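Local coordinates for probable adhesion protein (Pseudomonas aeruginosa PAO1, PDB 6R3Z) that binds divalent metal ions such as ferrous iron, here nickel, as the solute-binding protein of a transport system, and probably delivers them for uptake, at residues R172-H177 against L218-I223; K244-S249 against V273-E278; D213-L218 against R239-K244; V107-T112 against Y180-R185. All blocks are in the same frame, centred on the assembly; numbering follows the deposited sequence.

Interaction 1: residues R172-H177 against L218-I223. With NI (nickel (II) ion), chain B.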
loop_
_atom_site.group_PDB
_atom_site.type_symbol
_atom_site.label_atom_id
_atom_site.label_comp_id
_atom_site.label_asym_id
_atom_site.label_seq_id
_atom_site.Cartn_x
_atom_site.Cartn_y
_atom_site.Cartn_z
ATOM N N ARG A 172 -11.151 -10.220 -17.284
ATOM C CA ARG A 172 -10.115 -10.782 -16.409
ATOM C C ARG A 172 -8.947 -9.824 -16.331
ATOM O O ARG A 172 -8.572 -9.202 -17.328
ATOM C CB ARG A 172 -9.675 -12.170 -16.844
ATOM C CG ARG A 172 -10.652 -13.292 -16.441
ATOM C CD ARG A 172 -10.013 -14.647 -16.722
ATOM N NE ARG A 172 -10.925 -15.783 -16.538
ATOM C CZ ARG A 172 -11.122 -16.413 -15.382
ATOM N NH1 ARG A 172 -10.520 -15.989 -14.274
ATOM N NH2 ARG A 172 -11.952 -17.448 -15.316
ATOM N N VAL A 173 -8.362 -9.730 -15.133
ATOM C CA VAL A 173 -7.287 -8.801 -14.778
ATOM C C VAL A 173 -6.038 -9.548 -14.299
ATOM O O VAL A 173 -6.149 -10.513 -13.552
ATOM C CB VAL A 173 -7.848 -7.883 -13.633
ATOM C CG1 VAL A 173 -6.764 -7.102 -12.904
ATOM C CG2 VAL A 173 -8.932 -6.945 -14.163
ATOM N N ALA A 174 -4.866 -9.062 -14.697
ATOM C CA ALA A 174 -3.579 -9.552 -14.211
ATOM C C ALA A 174 -2.780 -8.345 -13.656
ATOM O O ALA A 174 -3.027 -7.202 -14.052
ATOM C CB ALA A 174 -2.802 -10.228 -15.326
ATOM N N THR A 175 -1.843 -8.594 -12.731
ATOM C CA THR A 175 -0.973 -7.547 -12.195
ATOM C C THR A 175 0.461 -8.079 -12.184
ATOM O O THR A 175 0.653 -9.294 -12.103
ATOM C CB THR A 175 -1.390 -7.023 -10.799
ATOM O OG1 THR A 175 -1.110 -7.997 -9.776
ATOM C CG2 THR A 175 -2.853 -6.543 -10.736
ATOM N N ILE A 176 1.461 -7.187 -12.238
ATOM C CA ILE A 176 2.875 -7.638 -12.164
ATOM C C ILE A 176 3.192 -7.960 -10.685
ATOM O O ILE A 176 3.625 -9.075 -10.373
ATOM C CB ILE A 176 3.846 -6.544 -12.717
ATOM C CG1 ILE A 176 3.650 -6.281 -14.238
ATOM C CG2 ILE A 176 5.327 -6.898 -12.396
ATOM C CD1 ILE A 176 3.891 -7.448 -15.181
ATOM N N HIS A 177 2.963 -6.966 -9.791
ATOM C CA HIS A 177 3.181 -7.061 -8.341
ATOM C C HIS A 177 1.851 -7.452 -7.693
ATOM O O HIS A 177 0.806 -6.999 -8.152
ATOM C CB HIS A 177 3.688 -5.710 -7.802
ATOM C CG HIS A 177 4.284 -5.748 -6.430
ATOM N ND1 HIS A 177 5.626 -6.065 -6.234
ATOM C CD2 HIS A 177 3.740 -5.409 -5.238
ATOM C CE1 HIS A 177 5.839 -5.931 -4.933
ATOM N NE2 HIS A 177 4.743 -5.505 -4.298
ATOM N N LEU A 218 -6.469 -17.872 -20.781
ATOM C CA LEU A 218 -7.593 -17.392 -19.963
ATOM C C LEU A 218 -8.230 -16.114 -20.476
ATOM O O LEU A 218 -9.169 -15.603 -19.845
ATOM C CB LEU A 218 -7.176 -17.245 -18.490
ATOM C CG LEU A 218 -6.601 -18.522 -17.849
ATOM C CD1 LEU A 218 -6.232 -18.288 -16.409
ATOM C CD2 LEU A 218 -7.579 -19.729 -17.983
ATOM N N ASP A 219 -7.744 -15.609 -21.636
ATOM C CA ASP A 219 -8.235 -14.379 -22.260
ATOM C C ASP A 219 -8.226 -13.192 -21.263
ATOM O O ASP A 219 -9.242 -12.521 -21.044
ATOM C CB ASP A 219 -9.618 -14.602 -22.916
ATOM C CG ASP A 219 -10.046 -13.508 -23.892
ATOM O OD1 ASP A 219 -9.155 -12.761 -24.397
ATOM O OD2 ASP A 219 -11.262 -13.399 -24.161
ATOM N N VAL A 220 -7.060 -12.961 -20.628
ATOM C CA VAL A 220 -6.904 -11.839 -19.692
ATOM C C VAL A 220 -6.988 -10.563 -20.538
ATOM O O VAL A 220 -6.401 -10.504 -21.618
ATOM C CB VAL A 220 -5.600 -11.954 -18.856
ATOM C CG1 VAL A 220 -5.291 -10.665 -18.077
ATOM C CG2 VAL A 220 -5.665 -13.148 -17.913
ATOM N N LYS A 221 -7.773 -9.591 -20.080
ATOM C CA LYS A 221 -8.038 -8.362 -20.827
ATOM C C LYS A 221 -7.042 -7.246 -20.552
ATOM O O LYS A 221 -6.663 -6.504 -21.470
ATOM C CB LYS A 221 -9.487 -7.882 -20.597
ATOM C CG LYS A 221 -10.575 -8.894 -21.006
ATOM C CD LYS A 221 -10.624 -9.189 -22.514
ATOM C CE LYS A 221 -11.595 -10.294 -22.853
ATOM N NZ LYS A 221 -11.566 -10.621 -24.311
ATOM N N VAL A 222 -6.677 -7.070 -19.274
ATOM C CA VAL A 222 -5.793 -5.976 -18.875
ATOM C C VAL A 222 -4.698 -6.458 -17.936
ATOM O O VAL A 222 -4.890 -7.438 -17.213
ATOM C CB VAL A 222 -6.568 -4.766 -18.258
ATOM C CG1 VAL A 222 -7.691 -4.272 -19.174
ATOM C CG2 VAL A 222 -7.106 -5.078 -16.864
ATOM N N ILE A 223 -3.569 -5.734 -17.933
ATOM C CA ILE A 223 -2.475 -5.958 -17.003
ATOM C C ILE A 223 -2.119 -4.608 -16.346
ATOM O O ILE A 223 -1.984 -3.595 -17.050
ATOM C CB ILE A 223 -1.248 -6.722 -17.590
ATOM C CG1 ILE A 223 -0.224 -7.088 -16.472
ATOM C CG2 ILE A 223 -0.593 -5.945 -18.755
ATOM C CD1 ILE A 223 0.662 -8.326 -16.774
HETATM NI NI NI B . 4.797 -4.893 -2.205
HETATM O O HOH W 1 -11.325 -17.572 -19.089
#
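With CG1 of Val220 anti to the backbone N (chi1 169°), this methyl packs against CB of Ala174, 3.7 Å away; CG1 of Ile223, also anti to its N (chi1 -172°), runs past the Ala174 carbonyl, and CD1 beyond it meets CD1 of Ile176 at 3.7 Å as the two chains cross obliquely. On the other sheet face CG2 of Val173 touches CG2 of Val222. The backbones run parallel: Ala174 N donates to Val222 O over 3.0 Å, and Lys221 N reaches Arg172 O at 2.9 Å, tilted 29° from the carbonyl plane, with a weak second bond from Val222 N to the same oxygen. Strands 172-175 and 220-226 are the central pair of a four-stranded parallel sheet in one lobe of this family 9 solute-binding protein. Leu215 of helix 205-217 covers Ala174 and Val220. At the exposed end Arg172 CD lies 3.4 Å from Leu218 O, and one water links that oxygen to Arg172 NE, while NH1 bonds Thr192. Past the other end of strand 172-175 the chain delivers His177, whose NE2 binds nickel at 2.2 Å alongside five further histidines; Thr175 OG1 donates to the His177 carbonyl.

Interaction 2: residues K244-S249 against V273-E278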
loop_
_atom_site.group_PDB
_atom_site.type_symbol
_atom_site.label_atom_id
_atom_site.label_comp_id
_atom_site.label_asym_id
_atom_site.label_seq_id
_atom_site.Cartn_x
_atom_site.Cartn_y
_atom_site.Cartn_z
ATOM N N LYS A 244 -3.888 -5.323 -22.907
ATOM C CA LYS A 244 -3.803 -3.875 -22.706
ATOM C C LYS A 244 -3.092 -3.558 -21.381
ATOM O O LYS A 244 -3.410 -4.145 -20.348
ATOM C CB LYS A 244 -5.195 -3.208 -22.727
ATOM C CG LYS A 244 -5.840 -3.130 -24.105
ATOM C CD LYS A 244 -7.149 -2.336 -24.052
ATOM C CE LYS A 244 -7.836 -2.257 -25.399
ATOM N NZ LYS A 244 -9.136 -1.537 -25.314
ATOM N N LEU A 245 -2.137 -2.634 -21.426
ATOM C CA LEU A 245 -1.331 -2.268 -20.277
ATOM C C LEU A 245 -1.732 -0.929 -19.632
ATOM O O LEU A 245 -1.888 0.085 -20.318
ATOM C CB LEU A 245 0.159 -2.240 -20.693
ATOM C CG LEU A 245 1.173 -1.746 -19.652
ATOM C CD1 LEU A 245 1.387 -2.775 -18.580
ATOM C CD2 LEU A 245 2.494 -1.365 -20.321
ATOM N N TYR A 246 -1.861 -0.951 -18.299
ATOM C CA TYR A 246 -2.104 0.206 -17.444
ATOM C C TYR A 246 -1.079 0.097 -16.307
ATOM O O TYR A 246 -0.512 -0.982 -16.102
ATOM C CB TYR A 246 -3.543 0.223 -16.899
ATOM C CG TYR A 246 -4.596 0.253 -17.985
ATOM C CD1 TYR A 246 -5.084 -0.926 -18.541
ATOM C CD2 TYR A 246 -5.130 1.460 -18.441
ATOM C CE1 TYR A 246 -6.056 -0.912 -19.537
ATOM C CE2 TYR A 246 -6.107 1.484 -19.444
ATOM C CZ TYR A 246 -6.553 0.292 -19.999
ATOM O OH TYR A 246 -7.517 0.240 -20.975
ATOM N N SER A 247 -0.789 1.204 -15.628
ATOM C CA SER A 247 0.179 1.193 -14.548
ATOM C C SER A 247 -0.411 1.828 -13.293
ATOM O O SER A 247 -1.209 2.782 -13.371
ATOM C CB SER A 247 1.469 1.887 -14.972
ATOM O OG SER A 247 2.074 1.213 -16.064
ATOM N N LEU A 248 -0.036 1.253 -12.148
ATOM C CA LEU A 248 -0.481 1.653 -10.821
ATOM C C LEU A 248 0.687 1.947 -9.898
ATOM O O LEU A 248 1.811 1.470 -10.119
ATOM C CB LEU A 248 -1.389 0.569 -10.208
ATOM C CG LEU A 248 -2.679 0.191 -10.963
ATOM C CD1 LEU A 248 -3.359 -0.978 -10.282
ATOM C CD2 LEU A 248 -3.668 1.393 -11.073
ATOM N N SER A 249 0.399 2.713 -8.844
ATOM C CA SER A 249 1.367 3.088 -7.842
ATOM C C SER A 249 1.216 2.243 -6.575
ATOM O O SER A 249 0.128 2.153 -6.008
ATOM C CB SER A 249 1.242 4.569 -7.494
ATOM O OG SER A 249 2.167 4.908 -6.474
ATOM N N VAL A 273 -10.739 2.721 -13.108
ATOM C CA VAL A 273 -11.975 3.155 -13.760
ATOM C C VAL A 273 -11.762 3.283 -15.275
ATOM O O VAL A 273 -12.578 2.791 -16.045
ATOM C CB VAL A 273 -12.546 4.447 -13.124
ATOM C CG1 VAL A 273 -13.621 5.087 -14.013
ATOM C CG2 VAL A 273 -13.102 4.161 -11.730
ATOM N N ARG A 274 -10.662 3.922 -15.696
ATOM C CA ARG A 274 -10.347 4.079 -17.137
ATOM C C ARG A 274 -10.249 2.713 -17.846
ATOM O O ARG A 274 -10.830 2.549 -18.924
ATOM C CB ARG A 274 -9.056 4.876 -17.350
ATOM C CG ARG A 274 -8.849 5.232 -18.823
ATOM C CD ARG A 274 -7.782 6.290 -19.035
ATOM N NE ARG A 274 -6.463 5.841 -18.590
ATOM C CZ ARG A 274 -5.578 5.213 -19.361
ATOM N NH1 ARG A 274 -4.395 4.863 -18.872
ATOM N NH2 ARG A 274 -5.865 4.943 -20.635
ATOM N N ALA A 275 -9.554 1.733 -17.226
ATOM C CA ALA A 275 -9.413 0.367 -17.769
ATOM C C ALA A 275 -10.807 -0.261 -17.984
ATOM O O ALA A 275 -11.078 -0.832 -19.050
ATOM C CB ALA A 275 -8.588 -0.486 -16.816
ATOM N N ILE A 276 -11.713 -0.091 -17.005
ATOM C CA ILE A 276 -13.067 -0.648 -17.138
ATOM C C ILE A 276 -13.837 0.093 -18.271
ATOM O O ILE A 276 -14.452 -0.552 -19.123
ATOM C CB ILE A 276 -13.842 -0.604 -15.790
ATOM C CG1 ILE A 276 -13.137 -1.447 -14.691
ATOM C CG2 ILE A 276 -15.316 -1.036 -15.994
ATOM C CD1 ILE A 276 -13.578 -1.105 -13.206
ATOM N N GLN A 277 -13.791 1.425 -18.267
ATOM C CA GLN A 277 -14.457 2.262 -19.275
ATOM C C GLN A 277 -13.994 1.882 -20.697
ATOM O O GLN A 277 -14.827 1.774 -21.600
ATOM C CB GLN A 277 -14.216 3.754 -19.000
ATOM C CG GLN A 277 -14.842 4.285 -17.692
ATOM C CD GLN A 277 -16.346 4.443 -17.721
ATOM O OE1 GLN A 277 -17.076 3.709 -17.047
ATOM N NE2 GLN A 277 -16.843 5.412 -18.481
ATOM N N GLU A 278 -12.678 1.612 -20.869
ATOM C CA GLU A 278 -12.082 1.247 -22.160
ATOM C C GLU A 278 -12.333 -0.210 -22.575
ATOM O O GLU A 278 -11.986 -0.584 -23.702
ATOM C CB GLU A 278 -10.580 1.581 -22.195
ATOM C CG GLU A 278 -10.260 3.072 -22.155
ATOM C CD GLU A 278 -8.788 3.454 -22.144
ATOM O OE1 GLU A 278 -7.926 2.548 -22.204
ATOM O OE2 GLU A 278 -8.494 4.671 -22.071
HETATM O O HOH W 2 -8.236 1.032 -24.638
HETATM O O HOH W 3 -9.407 -1.781 -20.998
#
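Tyr246 lays its ring against Ala275. From CB, which points toward the helix, the side chain leaves with CG beside its own backbone N (chi1 -59°), and the ring then presents one face to Ala275, whose CB sits over the ring centre, 3.8 Å from the centroid, in a CH-pi contact. CE1 is the ring atom nearest that methyl, at 3.7 Å. Along the edge of the ring, CD2 and CE2 meet the Arg274 guanidinium; CE2 stands over the guanidinium face, offset toward the rim, the two planes 60° apart. Tyr246 belongs to strand 244-248, an outermost strand of the parallel sheet, and helix 260-277 packs across this part of it; Thr271, one turn before Ala275, also touches the Tyr246 side chain. At the tip OH donates to Glu278 OE1 over 2.6 Å, meeting it on the anti side, 31° out of the carboxylate plane. A water that also donates to Ala275 O gives a second bond to the hydroxyl. Arg274 NH2 holds the other carboxylate oxygen, Glu278 OE2, in a 3.0 Å salt bridge on its syn side, which helps fix the group that the tyrosine grips. Toward solvent, the extended chain of Lys244 carries NZ to a second water, which joins it to Glu278 OE1, 2.8 Å from the amine and 2.9 Å from the carboxylate.

Interaction 3: residues D213-L218 against R239-K244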
loop_
_atom_site.group_PDB
_atom_site.type_symbol
_atom_site.label_atom_id
_atom_site.label_comp_id
_atom_site.label_asym_id
_atom_site.label_seq_id
_atom_site.Cartn_x
_atom_site.Cartn_y
_atom_site.Cartn_z
ATOM N N ASP A 213 1.612 -17.442 -21.671
ATOM C CA ASP A 213 0.724 -18.499 -22.198
ATOM C C ASP A 213 -0.626 -18.525 -21.472
ATOM O O ASP A 213 -1.662 -18.627 -22.118
ATOM C CB ASP A 213 1.407 -19.874 -22.163
ATOM C CG ASP A 213 2.492 -20.036 -23.218
ATOM O OD1 ASP A 213 2.493 -19.253 -24.206
ATOM O OD2 ASP A 213 3.337 -20.947 -23.065
ATOM N N GLN A 214 -0.605 -18.363 -20.142
ATOM C CA GLN A 214 -1.792 -18.331 -19.292
ATOM C C GLN A 214 -2.679 -17.103 -19.591
ATOM O O GLN A 214 -3.910 -17.225 -19.594
ATOM C CB GLN A 214 -1.368 -18.302 -17.838
ATOM C CG GLN A 214 -2.390 -18.850 -16.883
ATOM C CD GLN A 214 -1.696 -19.236 -15.607
ATOM O OE1 GLN A 214 -1.052 -18.414 -14.944
ATOM N NE2 GLN A 214 -1.826 -20.487 -15.227
ATOM N N LEU A 215 -2.053 -15.910 -19.801
ATOM C CA LEU A 215 -2.809 -14.686 -20.118
ATOM C C LEU A 215 -3.625 -14.907 -21.391
ATOM O O LEU A 215 -4.793 -14.522 -21.446
ATOM C CB LEU A 215 -1.883 -13.456 -20.282
ATOM C CG LEU A 215 -1.024 -13.067 -19.050
ATOM C CD1 LEU A 215 -0.136 -11.863 -19.341
ATOM C CD2 LEU A 215 -1.869 -12.839 -17.804
ATOM N N LYS A 216 -3.017 -15.566 -22.389
ATOM C CA LYS A 216 -3.664 -15.869 -23.669
ATOM C C LYS A 216 -4.748 -16.930 -23.477
ATOM O O LYS A 216 -5.878 -16.715 -23.907
ATOM C CB LYS A 216 -2.625 -16.316 -24.721
ATOM C CG LYS A 216 -1.615 -15.215 -25.101
ATOM C CD LYS A 216 -0.897 -15.499 -26.430
ATOM C CE LYS A 216 0.465 -16.135 -26.270
ATOM N NZ LYS A 216 0.378 -17.597 -26.003
ATOM N N ALA A 217 -4.415 -18.059 -22.802
ATOM C CA ALA A 217 -5.366 -19.154 -22.573
ATOM C C ALA A 217 -6.630 -18.722 -21.802
ATOM O O ALA A 217 -7.745 -19.110 -22.177
ATOM C CB ALA A 217 -4.675 -20.324 -21.882
ATOM N N LEU A 218 -6.469 -17.872 -20.781
ATOM C CA LEU A 218 -7.593 -17.392 -19.963
ATOM C C LEU A 218 -8.230 -16.114 -20.476
ATOM O O LEU A 218 -9.169 -15.603 -19.845
ATOM C CB LEU A 218 -7.176 -17.245 -18.490
ATOM C CG LEU A 218 -6.601 -18.522 -17.849
ATOM C CD1 LEU A 218 -6.232 -18.288 -16.409
ATOM C CD2 LEU A 218 -7.579 -19.729 -17.983
ATOM N N ARG A 239 3.562 -7.193 -25.957
ATOM C CA ARG A 239 3.764 -7.663 -27.321
ATOM C C ARG A 239 3.309 -9.115 -27.491
ATOM O O ARG A 239 2.517 -9.400 -28.395
ATOM C CB ARG A 239 5.244 -7.522 -27.710
ATOM C CG ARG A 239 5.588 -7.940 -29.143
ATOM C CD ARG A 239 7.066 -7.781 -29.443
ATOM N NE ARG A 239 7.504 -6.396 -29.261
ATOM C CZ ARG A 239 8.251 -5.969 -28.247
ATOM N NH1 ARG A 239 8.677 -6.821 -27.322
ATOM N NH2 ARG A 239 8.581 -4.689 -28.153
ATOM N N GLU A 240 3.806 -10.023 -26.627
ATOM C CA GLU A 240 3.537 -11.457 -26.729
ATOM C C GLU A 240 2.119 -11.880 -26.326
ATOM O O GLU A 240 1.624 -12.872 -26.864
ATOM C CB GLU A 240 4.587 -12.273 -25.967
ATOM C CG GLU A 240 5.973 -12.157 -26.592
ATOM C CD GLU A 240 7.032 -13.153 -26.156
ATOM O OE1 GLU A 240 6.677 -14.221 -25.603
ATOM O OE2 GLU A 240 8.229 -12.865 -26.387
ATOM N N SER A 241 1.451 -11.138 -25.420
ATOM C CA SER A 241 0.095 -11.508 -24.996
ATOM C C SER A 241 -1.031 -10.714 -25.675
ATOM O O SER A 241 -2.148 -11.228 -25.781
ATOM C CB SER A 241 -0.034 -11.429 -23.477
ATOM O OG SER A 241 0.023 -10.081 -23.034
ATOM N N GLY A 242 -0.748 -9.476 -26.088
ATOM C CA GLY A 242 -1.741 -8.581 -26.683
ATOM C C GLY A 242 -2.646 -7.932 -25.644
ATOM O O GLY A 242 -3.614 -7.242 -25.991
ATOM N N VAL A 243 -2.328 -8.151 -24.354
ATOM C CA VAL A 243 -3.079 -7.643 -23.205
ATOM C C VAL A 243 -2.812 -6.136 -23.038
ATOM O O VAL A 243 -1.651 -5.720 -23.074
ATOM C CB VAL A 243 -2.735 -8.496 -21.943
ATOM C CG1 VAL A 243 -3.313 -7.911 -20.679
ATOM C CG2 VAL A 243 -3.208 -9.937 -22.109
ATOM N N LYS A 244 -3.888 -5.323 -22.907
ATOM C CA LYS A 244 -3.803 -3.875 -22.706
ATOM C C LYS A 244 -3.092 -3.558 -21.381
ATOM O O LYS A 244 -3.410 -4.145 -20.348
ATOM C CB LYS A 244 -5.195 -3.208 -22.727
ATOM C CG LYS A 244 -5.840 -3.130 -24.105
ATOM C CD LYS A 244 -7.149 -2.336 -24.052
ATOM C CE LYS A 244 -7.836 -2.257 -25.399
ATOM N NZ LYS A 244 -9.136 -1.537 -25.314
#
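Leu215 and Val243 meet where two helices that flank the same parallel sheet come together at their C-terminal ends. Helix 234-241 is the connection of a beta-alpha-beta crossover between the parallel neighbours 220-226 and 244-248, and helix 205-217 leads into the first of them. The inner part is mainly apolar: CB of Leu215 lies 4.2 Å from CG2 of Val243, while Leu215 CD1 has a polar neighbour in Ser241 OG, 4.1 Å away. Leu215 and Val243 are buried, and Val243 also rests on Ile223 of strand 220-226. Ser241 OG, between its backbone N and carbonyl carbon (chi1 69°), turns back to Ile237 O for its hydrogen bond and takes a weak one from Val243 N, across Gly242, whose positive phi ends the helix. Even here the spacing is generous, and the outer part is carried largely by one side chain, that of Lys216. It is on the exposed side, its CG 4.1 Å from Ser241 O. Bends at chi3 and chi4 carry the amine back over its own helix, where NZ forms a salt bridge of 3.2 Å with Asp213 OD1 on the anti side; Asp213 OD2 is held by Lys209. The closest approach across the contact is made by a methylene, Lys216 CE, 3.5 Å from Glu240 O.

Interaction 4: residues V107-T112 against Y180-R185. With NI (nickel (II) ion), chain B.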
loop_
_atom_site.group_PDB
_atom_site.type_symbol
_atom_site.label_atom_id
_atom_site.label_comp_id
_atom_site.label_asym_id
_atom_site.label_seq_id
_atom_site.Cartn_x
_atom_site.Cartn_y
_atom_site.Cartn_z
ATOM N N VAL A 107 -0.661 -17.285 0.891
ATOM C CA VAL A 107 0.091 -16.309 1.685
ATOM C C VAL A 107 -0.862 -15.128 1.917
ATOM O O VAL A 107 -1.570 -14.737 0.983
ATOM C CB VAL A 107 1.404 -15.835 0.973
ATOM C CG1 VAL A 107 2.271 -14.992 1.914
ATOM C CG2 VAL A 107 2.216 -17.003 0.405
ATOM N N VAL A 108 -0.931 -14.598 3.154
ATOM C CA VAL A 108 -1.790 -13.432 3.431
ATOM C C VAL A 108 -1.192 -12.229 2.667
ATOM O O VAL A 108 0.018 -11.981 2.748
ATOM C CB VAL A 108 -1.936 -13.167 4.956
ATOM C CG1 VAL A 108 -2.334 -11.722 5.246
ATOM C CG2 VAL A 108 -2.928 -14.142 5.595
ATOM N N ASN A 109 -2.032 -11.521 1.896
ATOM C CA ASN A 109 -1.584 -10.375 1.118
ATOM C C ASN A 109 -1.334 -9.182 2.080
ATOM O O ASN A 109 -2.261 -8.713 2.735
ATOM C CB ASN A 109 -2.592 -10.007 0.014
ATOM C CG ASN A 109 -2.007 -9.021 -0.992
ATOM O OD1 ASN A 109 -1.295 -8.064 -0.629
ATOM N ND2 ASN A 109 -2.307 -9.220 -2.274
ATOM N N PRO A 110 -0.095 -8.673 2.165
ATOM C CA PRO A 110 0.182 -7.590 3.129
ATOM C C PRO A 110 -0.147 -6.166 2.658
ATOM O O PRO A 110 0.082 -5.224 3.426
ATOM C CB PRO A 110 1.682 -7.755 3.390
ATOM C CG PRO A 110 2.230 -8.251 2.078
ATOM C CD PRO A 110 1.139 -9.102 1.462
ATOM N N HIS A 111 -0.617 -5.990 1.404
ATOM C CA HIS A 111 -0.893 -4.661 0.812
ATOM C C HIS A 111 -2.246 -4.055 1.210
ATOM O O HIS A 111 -2.956 -3.502 0.360
ATOM C CB HIS A 111 -0.753 -4.722 -0.718
ATOM C CG HIS A 111 0.592 -5.176 -1.174
ATOM N ND1 HIS A 111 0.868 -6.523 -1.365
ATOM C CD2 HIS A 111 1.694 -4.450 -1.498
ATOM C CE1 HIS A 111 2.124 -6.575 -1.785
ATOM N NE2 HIS A 111 2.670 -5.353 -1.862
ATOM N N THR A 112 -2.598 -4.160 2.509
ATOM C CA THR A 112 -3.876 -3.645 3.051
ATOM C C THR A 112 -3.994 -2.125 2.853
ATOM O O THR A 112 -5.116 -1.603 2.699
ATOM C CB THR A 112 -3.997 -3.997 4.537
ATOM O OG1 THR A 112 -2.935 -3.345 5.245
ATOM C CG2 THR A 112 -3.975 -5.524 4.794
ATOM N N TYR A 180 -2.555 -5.306 -5.607
ATOM C CA TYR A 180 -3.853 -4.687 -5.888
ATOM C C TYR A 180 -5.109 -5.520 -5.635
ATOM O O TYR A 180 -6.208 -5.092 -6.014
ATOM C CB TYR A 180 -3.825 -4.178 -7.340
ATOM C CG TYR A 180 -2.627 -3.276 -7.559
ATOM C CD1 TYR A 180 -2.532 -2.046 -6.911
ATOM C CD2 TYR A 180 -1.497 -3.741 -8.231
ATOM C CE1 TYR A 180 -1.401 -1.242 -7.037
ATOM C CE2 TYR A 180 -0.350 -2.948 -8.359
ATOM C CZ TYR A 180 -0.294 -1.713 -7.729
ATOM O OH TYR A 180 0.827 -0.916 -7.836
ATOM N N ASP A 181 -4.978 -6.653 -4.937
ATOM C CA ASP A 181 -6.153 -7.468 -4.639
ATOM C C ASP A 181 -7.165 -6.684 -3.770
ATOM O O ASP A 181 -8.352 -6.704 -4.092
ATOM C CB ASP A 181 -5.729 -8.799 -4.007
ATOM C CG ASP A 181 -4.789 -9.565 -4.934
ATOM O OD1 ASP A 181 -3.575 -9.217 -4.980
ATOM O OD2 ASP A 181 -5.269 -10.482 -5.640
ATOM N N TYR A 182 -6.689 -5.935 -2.732
ATOM C CA TYR A 182 -7.607 -5.136 -1.885
ATOM C C TYR A 182 -8.201 -3.972 -2.683
ATOM O O TYR A 182 -9.378 -3.647 -2.519
ATOM C CB TYR A 182 -6.903 -4.563 -0.653
ATOM C CG TYR A 182 -6.358 -5.609 0.286
ATOM C CD1 TYR A 182 -7.178 -6.223 1.228
ATOM C CD2 TYR A 182 -5.027 -6.009 0.215
ATOM C CE1 TYR A 182 -6.687 -7.209 2.081
ATOM C CE2 TYR A 182 -4.520 -6.993 1.070
ATOM C CZ TYR A 182 -5.359 -7.591 1.998
ATOM O OH TYR A 182 -4.892 -8.563 2.848
ATOM N N LEU A 183 -7.382 -3.337 -3.534
ATOM C CA LEU A 183 -7.834 -2.218 -4.367
ATOM C C LEU A 183 -8.940 -2.667 -5.324
ATOM O O LEU A 183 -9.982 -2.013 -5.406
ATOM C CB LEU A 183 -6.657 -1.630 -5.154
ATOM C CG LEU A 183 -6.938 -0.273 -5.825
ATOM C CD1 LEU A 183 -5.719 0.612 -5.794
ATOM C CD2 LEU A 183 -7.407 -0.464 -7.241
ATOM N N LEU A 184 -8.718 -3.787 -6.038
ATOM C CA LEU A 184 -9.698 -4.279 -7.002
ATOM C C LEU A 184 -10.956 -4.823 -6.323
ATOM O O LEU A 184 -12.041 -4.718 -6.900
ATOM C CB LEU A 184 -9.050 -5.285 -7.967
ATOM C CG LEU A 184 -8.086 -4.566 -8.952
ATOM C CD1 LEU A 184 -7.026 -5.479 -9.473
ATOM C CD2 LEU A 184 -8.852 -3.912 -10.101
ATOM N N ARG A 185 -10.818 -5.306 -5.062
ATOM C CA ARG A 185 -11.944 -5.790 -4.247
ATOM C C ARG A 185 -12.967 -4.648 -4.042
ATOM O O ARG A 185 -14.155 -4.913 -3.884
ATOM C CB ARG A 185 -11.446 -6.282 -2.869
ATOM C CG ARG A 185 -12.477 -7.134 -2.118
ATOM C CD ARG A 185 -11.857 -7.805 -0.910
ATOM N NE ARG A 185 -12.653 -8.952 -0.465
ATOM C CZ ARG A 185 -13.503 -8.927 0.556
ATOM N NH1 ARG A 185 -13.672 -7.815 1.262
ATOM N NH2 ARG A 185 -14.186 -10.016 0.884
HETATM NI NI NI B . 4.797 -4.893 -2.205
#
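Asn109 is gripped through both its oxygens: its backbone O takes Tyr182 OH from across the contact, and OD1 takes two N-H groups of His111. The tyrosine bond spans 2.6 Å from Tyr182 OH to Asn109 O, in the carbonyl plane and on a lone pair; the hydroxyl is also bonded to Leu94 N. Asn109 CB and Tyr182 CE2 pass at 3.7 Å, amide and ring planes 74° apart. Over one ring face lies Thr112 CA, a CH-pi contact 4.0 Å from the Tyr182 centroid and offset toward the rim, with Thr112 CG2 near CZ and OH. Asn109 CG is anti to its backbone N (chi1 -167°), and OD1 beyond it accepts from His111 N at 3.0 Å, an Asx turn, and from His111 ND1 at 2.8 Å, the oxygen lying in the imidazole plane. This second-shell grip probably fixes the rotation of the ring, whose NE2 binds nickel at 2.2 Å, and ND1 as the donor leaves NE2 for the metal. Asn109 ND2 bonds Gly178 O. The loop 107-112 precedes helix 116-133, and the short helix 181-185, following strand 172-175, rests its Leu183 and Leu184 on helix 260-277, with Leu184 also touching Val173 of the strand.

In the fold
Interactions 1, 2 and 3 cluster in one lobe around the same parallel sheet. Interaction 1 is its buried centre, held by backbone bonds and aliphatic packing. Strand 220-226 continues the sheet to strand 244-248, where Ile223 N and O probably bond Lys244 O and Tyr246 N. Interaction 2 clamps that outer strand with an aromatic and ionic cluster, whereas interaction 3, farthest from the chain centre, is a sparse, half-exposed helix contact. Interaction 4, buried near the chain centre, combines one tyrosine-to-carbonyl bond with packing on the ring. It shares the nickel ion with interaction 1: His111 and His177 reach the metal from loops of different segments, and Tyr180 touches both Thr175 and strand 244-248.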